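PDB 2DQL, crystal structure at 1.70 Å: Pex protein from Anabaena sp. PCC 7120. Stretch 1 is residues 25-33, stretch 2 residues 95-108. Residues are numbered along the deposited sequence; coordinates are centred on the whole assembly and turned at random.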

ATOM      1  N   CYS A  25     -14.135  -6.014  -5.061  1.00 14.17           N
ATOM      2  CA  CYS A  25     -15.313  -6.045  -4.201  1.00 13.97           C
ATOM      3  C   CYS A  25     -16.028  -4.694  -4.188  1.00 13.70           C
ATOM      4  O   CYS A  25     -17.258  -4.636  -4.212  1.00 13.52           O
ATOM      5  CB  CYS A  25     -14.914  -6.451  -2.781  1.00 15.02           C
ATOM      6  SG  CYS A  25     -14.196  -8.101  -2.707  1.00 16.29           S
ATOM      7  N   TYR A  26     -15.255  -3.612  -4.157  1.00 13.40           N
ATOM      8  CA  TYR A  26     -15.833  -2.270  -4.172  1.00 13.14           C
ATOM      9  C   TYR A  26     -16.609  -2.053  -5.474  1.00 12.84           C
ATOM     10  O   TYR A  26     -17.740  -1.561  -5.467  1.00 12.20           O
ATOM     11  CB  TYR A  26     -14.735  -1.206  -4.052  1.00 14.40           C
ATOM     12  CG  TYR A  26     -15.175   0.160  -4.534  1.00 14.52           C
ATOM     13  CD1 TYR A  26     -16.177   0.869  -3.876  1.00 15.13           C
ATOM     14  CD2 TYR A  26     -14.638   0.707  -5.701  1.00 15.48           C
ATOM     15  CE1 TYR A  26     -16.643   2.087  -4.372  1.00 15.35           C
ATOM     16  CE2 TYR A  26     -15.096   1.915  -6.207  1.00 15.89           C
ATOM     17  CZ  TYR A  26     -16.099   2.598  -5.542  1.00 15.84           C
ATOM     18  OH  TYR A  26     -16.570   3.776  -6.063  1.00 17.24           O
ATOM     19  N   ILE A  27     -16.001  -2.423  -6.594  1.00 12.71           N
ATOM     20  CA  ILE A  27     -16.664  -2.246  -7.875  1.00 12.51           C
ATOM     21  C   ILE A  27     -17.987  -3.011  -7.930  1.00 12.93           C
ATOM     22  O   ILE A  27     -18.994  -2.470  -8.380  1.00 12.80           O
ATOM     23  CB  ILE A  27     -15.730  -2.657  -9.036  1.00 12.58           C
ATOM     24  CG1 ILE A  27     -14.590  -1.637  -9.126  1.00 13.30           C
ATOM     25  CG2 ILE A  27     -16.507  -2.709 -10.370  1.00 12.71           C
ATOM     26  CD1 ILE A  27     -13.427  -2.062  -9.993  1.00 14.18           C
ATOM     27  N   LEU A  28     -17.995  -4.257  -7.464  1.00 13.00           N
ATOM     28  CA  LEU A  28     -19.236  -5.034  -7.475  1.00 13.11           C
ATOM     29  C   LEU A  28     -20.272  -4.401  -6.552  1.00 13.77           C
ATOM     30  O   LEU A  28     -21.466  -4.410  -6.853  1.00 13.95           O
ATOM     31  CB  LEU A  28     -18.972  -6.481  -7.067  1.00 13.29           C
ATOM     32  CG  LEU A  28     -18.240  -7.294  -8.134  1.00 13.58           C
ATOM     33  CD1 LEU A  28     -17.875  -8.660  -7.577  1.00 14.19           C
ATOM     34  CD2 LEU A  28     -19.126  -7.432  -9.364  1.00 14.24           C
ATOM     35  N   TYR A  29     -19.815  -3.861  -5.424  1.00 13.75           N
ATOM     36  CA  TYR A  29     -20.704  -3.183  -4.486  1.00 14.41           C
ATOM     37  C   TYR A  29     -21.444  -2.050  -5.210  1.00 13.96           C
ATOM     38  O   TYR A  29     -22.664  -1.889  -5.066  1.00 13.77           O
ATOM     39  CB  TYR A  29     -19.883  -2.608  -3.327  1.00 15.39           C
ATOM     40  CG  TYR A  29     -20.606  -1.554  -2.516  1.00 17.09           C
ATOM     41  CD1 TYR A  29     -21.621  -1.901  -1.631  1.00 17.71           C
ATOM     42  CD2 TYR A  29     -20.276  -0.207  -2.648  1.00 17.78           C
ATOM     43  CE1 TYR A  29     -22.296  -0.927  -0.892  1.00 18.58           C
ATOM     44  CE2 TYR A  29     -20.942   0.774  -1.916  1.00 19.08           C
ATOM     45  CZ  TYR A  29     -21.949   0.404  -1.042  1.00 18.94           C
ATOM     46  OH  TYR A  29     -22.611   1.373  -0.321  1.00 20.40           O
ATOM     47  N   VAL A  30     -20.706  -1.265  -5.991  1.00 13.37           N
ATOM     48  CA  VAL A  30     -21.311  -0.158  -6.726  1.00 13.19           C
ATOM     49  C   VAL A  30     -22.213  -0.649  -7.853  1.00 12.87           C
ATOM     50  O   VAL A  30     -23.332  -0.163  -8.004  1.00 12.30           O
ATOM     51  CB  VAL A  30     -20.246   0.776  -7.350  1.00 13.40           C
ATOM     52  CG1 VAL A  30     -20.924   1.836  -8.227  1.00 13.42           C
ATOM     53  CG2 VAL A  30     -19.434   1.457  -6.253  1.00 13.82           C
ATOM     54  N   LEU A  31     -21.724  -1.604  -8.644  1.00 12.49           N
ATOM     55  CA  LEU A  31     -22.504  -2.118  -9.771  1.00 13.13           C
ATOM     56  C   LEU A  31     -23.823  -2.766  -9.355  1.00 13.17           C
ATOM     57  O   LEU A  31     -24.786  -2.782 -10.131  1.00 13.71           O
ATOM     58  CB  LEU A  31     -21.657  -3.096 -10.599  1.00 12.78           C
ATOM     59  CG  LEU A  31     -20.451  -2.459 -11.307  1.00 12.73           C
ATOM     60  CD1 LEU A  31     -19.790  -3.485 -12.232  1.00 13.10           C
ATOM     61  CD2 LEU A  31     -20.894  -1.243 -12.123  1.00 13.85           C
ATOM     62  N   LEU A  32     -23.877  -3.295  -8.138  1.00 13.27           N
ATOM     63  CA  LEU A  32     -25.112  -3.908  -7.647  1.00 13.79           C
ATOM     64  C   LEU A  32     -26.185  -2.836  -7.458  1.00 14.20           C
ATOM     65  O   LEU A  32     -27.382  -3.135  -7.442  1.00 14.92           O
ATOM     66  CB  LEU A  32     -24.859  -4.647  -6.328  1.00 13.85           C
ATOM     67  CG  LEU A  32     -24.144  -5.994  -6.511  1.00 14.41           C
ATOM     68  CD1 LEU A  32     -23.629  -6.505  -5.176  1.00 14.92           C
ATOM     69  CD2 LEU A  32     -25.116  -6.991  -7.140  1.00 15.12           C
ATOM     70  N   GLN A  33     -25.749  -1.587  -7.343  1.00 14.55           N
ATOM     71  CA  GLN A  33     -26.656  -0.458  -7.155  1.00 15.48           C
ATOM     72  C   GLN A  33     -27.166   0.056  -8.494  1.00 15.62           C
ATOM     73  O   GLN A  33     -28.170   0.772  -8.562  1.00 16.04           O
ATOM     74  CB  GLN A  33     -25.940   0.680  -6.435  1.00 16.13           C
ATOM     75  CG  GLN A  33     -25.442   0.339  -5.050  1.00 18.18           C
ATOM     76  CD  GLN A  33     -24.663   1.486  -4.435  1.00 18.56           C
ATOM     77  OE1 GLN A  33     -25.028   2.651  -4.591  1.00 19.83           O
ATOM     78  NE2 GLN A  33     -23.588   1.164  -3.728  1.00 20.36           N
ATOM     79  N   TRP A  95     -24.421 -13.612 -11.702  1.00 23.82           N
ATOM     80  CA  TRP A  95     -23.405 -13.329 -10.690  1.00 24.15           C
ATOM     81  C   TRP A  95     -23.971 -12.527  -9.526  1.00 24.16           C
ATOM     82  O   TRP A  95     -23.233 -12.099  -8.640  1.00 24.15           O
ATOM     83  CB  TRP A  95     -22.233 -12.554 -11.296  1.00 24.40           C
ATOM     84  CG  TRP A  95     -21.122 -13.424 -11.773  1.00 25.38           C
ATOM     85  CD1 TRP A  95     -21.110 -14.193 -12.898  1.00 25.38           C
ATOM     86  CD2 TRP A  95     -19.856 -13.628 -11.131  1.00 25.63           C
ATOM     87  NE1 TRP A  95     -19.916 -14.864 -12.999  1.00 25.92           N
ATOM     88  CE2 TRP A  95     -19.129 -14.539 -11.927  1.00 25.81           C
ATOM     89  CE3 TRP A  95     -19.269 -13.134  -9.959  1.00 26.28           C
ATOM     90  CZ2 TRP A  95     -17.836 -14.963 -11.595  1.00 26.18           C
ATOM     91  CZ3 TRP A  95     -17.979 -13.558  -9.625  1.00 26.27           C
ATOM     92  CH2 TRP A  95     -17.281 -14.465 -10.441  1.00 26.21           C
ATOM     93  N   GLN A  96     -25.282 -12.332  -9.526  1.00 24.20           N
ATOM     94  CA  GLN A  96     -25.949 -11.566  -8.483  1.00 24.87           C
ATOM     95  C   GLN A  96     -25.535 -11.987  -7.071  1.00 24.47           C
ATOM     96  O   GLN A  96     -25.028 -11.175  -6.296  1.00 24.35           O
ATOM     97  CB  GLN A  96     -27.465 -11.708  -8.628  1.00 26.13           C
ATOM     98  CG  GLN A  96     -28.277 -10.641  -7.916  1.00 28.43           C
ATOM     99  CD  GLN A  96     -28.695  -9.517  -8.849  1.00 29.58           C
ATOM    100  OE1 GLN A  96     -27.863  -8.756  -9.344  1.00 30.28           O
ATOM    101  NE2 GLN A  96     -29.995  -9.418  -9.105  1.00 30.50           N
ATOM    102  N   HIS A  97     -25.754 -13.256  -6.740  1.00 24.22           N
ATOM    103  CA  HIS A  97     -25.432 -13.770  -5.413  1.00 23.99           C
ATOM    104  C   HIS A  97     -23.954 -13.655  -5.051  1.00 23.17           C
ATOM    105  O   HIS A  97     -23.616 -13.201  -3.959  1.00 22.59           O
ATOM    106  CB  HIS A  97     -25.875 -15.231  -5.285  1.00 25.46           C
ATOM    107  CG  HIS A  97     -25.695 -15.794  -3.910  1.00 27.11           C
ATOM    108  ND1 HIS A  97     -26.431 -15.363  -2.825  1.00 27.98           N
ATOM    109  CD2 HIS A  97     -24.843 -16.734  -3.434  1.00 27.86           C
ATOM    110  CE1 HIS A  97     -26.040 -16.011  -1.743  1.00 28.36           C
ATOM    111  NE2 HIS A  97     -25.075 -16.849  -2.084  1.00 28.34           N
ATOM    112  N   GLN A  98     -23.076 -14.067  -5.959  1.00 22.42           N
ATOM    113  CA  GLN A  98     -21.642 -13.995  -5.691  1.00 22.06           C
ATOM    114  C   GLN A  98     -21.181 -12.550  -5.530  1.00 20.96           C
ATOM    115  O   GLN A  98     -20.363 -12.246  -4.662  1.00 20.53           O
ATOM    116  CB  GLN A  98     -20.844 -14.656  -6.817  1.00 23.35           C
ATOM    117  CG  GLN A  98     -19.337 -14.545  -6.625  1.00 25.72           C
ATOM    118  CD  GLN A  98     -18.836 -15.339  -5.433  1.00 26.98           C
ATOM    119  OE1 GLN A  98     -18.707 -16.564  -5.499  1.00 28.88           O
ATOM    120  NE2 GLN A  98     -18.562 -14.650  -4.331  1.00 27.65           N
ATOM    121  N   ALA A  99     -21.701 -11.659  -6.365  1.00 19.93           N
ATOM    122  CA  ALA A  99     -21.316 -10.258  -6.275  1.00 18.98           C
ATOM    123  C   ALA A  99     -21.744  -9.683  -4.927  1.00 18.96           C
ATOM    124  O   ALA A  99     -21.051  -8.847  -4.351  1.00 18.20           O
ATOM    125  CB  ALA A  99     -21.939  -9.457  -7.417  1.00 19.13           C
ATOM    126  N   GLU A 100     -22.884 -10.140  -4.414  1.00 18.97           N
ATOM    127  CA  GLU A 100     -23.360  -9.646  -3.130  1.00 19.80           C
ATOM    128  C   GLU A 100     -22.451 -10.138  -2.007  1.00 19.94           C
ATOM    129  O   GLU A 100     -22.202  -9.409  -1.045  1.00 19.53           O
ATOM    130  CB  GLU A 100     -24.816 -10.075  -2.912  1.00 21.05           C
ATOM    131  CG  GLU A 100     -25.741  -9.459  -3.961  1.00 23.28           C
ATOM    132  CD  GLU A 100     -27.164  -9.987  -3.940  1.00 24.45           C
ATOM    133  OE1 GLU A 100     -27.359 -11.196  -3.691  1.00 25.68           O
ATOM    134  OE2 GLU A 100     -28.088  -9.187  -4.204  1.00 24.94           O
ATOM    135  N   ASP A 101     -21.942 -11.362  -2.135  1.00 19.87           N
ATOM    136  CA  ASP A 101     -21.042 -11.903  -1.116  1.00 20.59           C
ATOM    137  C   ASP A 101     -19.744 -11.097  -1.102  1.00 20.27           C
ATOM    138  O   ASP A 101     -19.215 -10.759  -0.039  1.00 19.98           O
ATOM    139  CB  ASP A 101     -20.717 -13.379  -1.382  1.00 22.17           C
ATOM    140  CG  ASP A 101     -21.911 -14.296  -1.168  1.00 23.88           C
ATOM    141  OD1 ASP A 101     -22.723 -14.030  -0.256  1.00 25.43           O
ATOM    142  OD2 ASP A 101     -22.033 -15.298  -1.906  1.00 26.43           O
ATOM    143  N   LEU A 102     -19.232 -10.788  -2.291  1.00 19.51           N
ATOM    144  CA  LEU A 102     -18.001 -10.016  -2.397  1.00 18.84           C
ATOM    145  C   LEU A 102     -18.227  -8.579  -1.948  1.00 18.68           C
ATOM    146  O   LEU A 102     -17.344  -7.956  -1.354  1.00 18.27           O
ATOM    147  CB  LEU A 102     -17.480 -10.053  -3.838  1.00 18.94           C
ATOM    148  CG  LEU A 102     -17.050 -11.447  -4.308  1.00 19.20           C
ATOM    149  CD1 LEU A 102     -16.608 -11.389  -5.751  1.00 19.92           C
ATOM    150  CD2 LEU A 102     -15.913 -11.953  -3.425  1.00 19.91           C
ATOM    151  N   ALA A 103     -19.413  -8.051  -2.226  1.00 18.66           N
ATOM    152  CA  ALA A 103     -19.735  -6.688  -1.829  1.00 19.59           C
ATOM    153  C   ALA A 103     -19.717  -6.581  -0.305  1.00 20.22           C
ATOM    154  O   ALA A 103     -19.302  -5.564   0.251  1.00 20.53           O
ATOM    155  CB  ALA A 103     -21.107  -6.294  -2.370  1.00 19.46           C
ATOM    156  N   ARG A 104     -20.168  -7.636   0.366  1.00 20.99           N
ATOM    157  CA  ARG A 104     -20.187  -7.649   1.823  1.00 21.83           C
ATOM    158  C   ARG A 104     -18.763  -7.561   2.366  1.00 21.76           C
ATOM    159  O   ARG A 104     -18.529  -6.950   3.405  1.00 21.46           O
ATOM    160  CB  ARG A 104     -20.878  -8.912   2.346  1.00 23.27           C
ATOM    161  CG  ARG A 104     -22.404  -8.817   2.373  1.00 25.72           C
ATOM    162  CD  ARG A 104     -23.028 -10.015   3.092  1.00 27.84           C
ATOM    163  NE  ARG A 104     -23.258 -11.156   2.207  1.00 29.49           N
ATOM    164  CZ  ARG A 104     -24.258 -11.233   1.334  1.00 30.10           C
ATOM    165  NH1 ARG A 104     -25.128 -10.237   1.225  1.00 30.62           N
ATOM    166  NH2 ARG A 104     -24.393 -12.309   0.569  1.00 30.90           N
ATOM    167  N   LEU A 105     -17.814  -8.167   1.660  1.00 21.37           N
ATOM    168  CA  LEU A 105     -16.419  -8.111   2.091  1.00 21.40           C
ATOM    169  C   LEU A 105     -15.941  -6.661   2.062  1.00 21.39           C
ATOM    170  O   LEU A 105     -15.202  -6.222   2.944  1.00 21.42           O
ATOM    171  CB  LEU A 105     -15.538  -8.980   1.185  1.00 21.26           C
ATOM    172  CG  LEU A 105     -15.829 -10.484   1.210  1.00 21.54           C
ATOM    173  CD1 LEU A 105     -14.850 -11.223   0.298  1.00 20.92           C
ATOM    174  CD2 LEU A 105     -15.721 -11.001   2.648  1.00 21.88           C
ATOM    175  N   TRP A 106     -16.372  -5.917   1.049  1.00 21.55           N
ATOM    176  CA  TRP A 106     -16.001  -4.513   0.929  1.00 21.99           C
ATOM    177  C   TRP A 106     -16.608  -3.713   2.075  1.00 22.89           C
ATOM    178  O   TRP A 106     -15.913  -2.960   2.754  1.00 22.66           O
ATOM    179  CB  TRP A 106     -16.483  -3.940  -0.410  1.00 20.86           C
ATOM    180  CG  TRP A 106     -16.574  -2.438  -0.419  1.00 20.05           C
ATOM    181  CD1 TRP A 106     -17.715  -1.686  -0.434  1.00 19.16           C
ATOM    182  CD2 TRP A 106     -15.483  -1.511  -0.359  1.00 19.64           C
ATOM    183  NE1 TRP A 106     -17.403  -0.347  -0.387  1.00 19.12           N
ATOM    184  CE2 TRP A 106     -16.039  -0.212  -0.339  1.00 19.57           C
ATOM    185  CE3 TRP A 106     -14.089  -1.654  -0.318  1.00 19.52           C
ATOM    186  CZ2 TRP A 106     -15.249   0.941  -0.280  1.00 19.77           C
ATOM    187  CZ3 TRP A 106     -13.302  -0.508  -0.261  1.00 19.68           C
ATOM    188  CH2 TRP A 106     -13.886   0.773  -0.242  1.00 19.60           C
ATOM    189  N   GLN A 107     -17.907  -3.884   2.294  1.00 24.11           N
ATOM    190  CA  GLN A 107     -18.587  -3.154   3.356  1.00 26.04           C
ATOM    191  C   GLN A 107     -17.945  -3.395   4.725  1.00 26.76           C
ATOM    192  O   GLN A 107     -17.762  -2.460   5.501  1.00 26.99           O
ATOM    193  CB  GLN A 107     -20.069  -3.529   3.387  1.00 26.81           C
ATOM    194  CG  GLN A 107     -20.779  -3.241   2.070  1.00 28.50           C
ATOM    195  CD  GLN A 107     -22.268  -3.500   2.137  1.00 29.64           C
ATOM    196  OE1 GLN A 107     -22.999  -2.808   2.851  1.00 31.00           O
ATOM    197  NE2 GLN A 107     -22.727  -4.503   1.396  1.00 30.18           N
ATOM    198  N   ASN A 108     -17.597  -4.642   5.017  1.00 27.97           N
ATOM    199  CA  ASN A 108     -16.964  -4.961   6.296  1.00 29.41           C
ATOM    200  C   ASN A 108     -15.563  -4.356   6.349  1.00 30.09           C
ATOM    201  O   ASN A 108     -15.139  -3.826   7.376  1.00 29.86           O
ATOM    202  CB  ASN A 108     -16.873  -6.478   6.488  1.00 30.32           C
ATOM    203  CG  ASN A 108     -18.222  -7.114   6.770  1.00 31.33           C
ATOM    204  OD1 ASN A 108     -18.898  -6.757   7.733  1.00 32.78           O
ATOM    205  ND2 ASN A 108     -18.619  -8.065   5.932  1.00 32.14           N
TER

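Two helices can pack closely without a single hydrogen bond between them, and a small residue on one of them can let the backbones come near. The contact in Pex illustrates the point: the helix axes approach to 7.6 Å at an angle of 115°, and 640 Å² of surface, both sides summed, is buried between the two stretches.

The close approach centres on Ala-103, whose CA lies 4.5 Å from the CA of Tyr-29. Its methyl is small enough for Ala-103 CB to rest 3.8 Å from Tyr-29 CA, directly against the backbone. Cys-25 is similarly intimate, with its CB 3.2 Å from Leu-102 O and 3.8 Å from Trp-106 CB.

Aliphatic packing extends the contact. Leu-28 CD1 meets Leu-102 CD1 at 3.5 Å, while Leu-28 CD2 lies 4.0 Å from Ala-99 CB. One turn on, Leu-32 CD1 reaches Ala-103 CB at 3.8 Å and Leu-32 CD2 reaches Ala-99 CB at 4.0 Å.

Aromatic contacts converge on Trp-106. Tyr-26 directs its ring edge at the indole face, the planes inclined at 60°, and its CB adds a CH-pi contact, 3.9 Å from the centroid of the six-membered ring. Trp-106 CD1 lies over one face of the Tyr-29 ring, 3.6 Å from Tyr-29 CG.

No hydrogen bond crosses between the stretches; the salt bridge between Arg-104 NH2 and Asp-101 OD1, 2.5 Å, lies within the second helix.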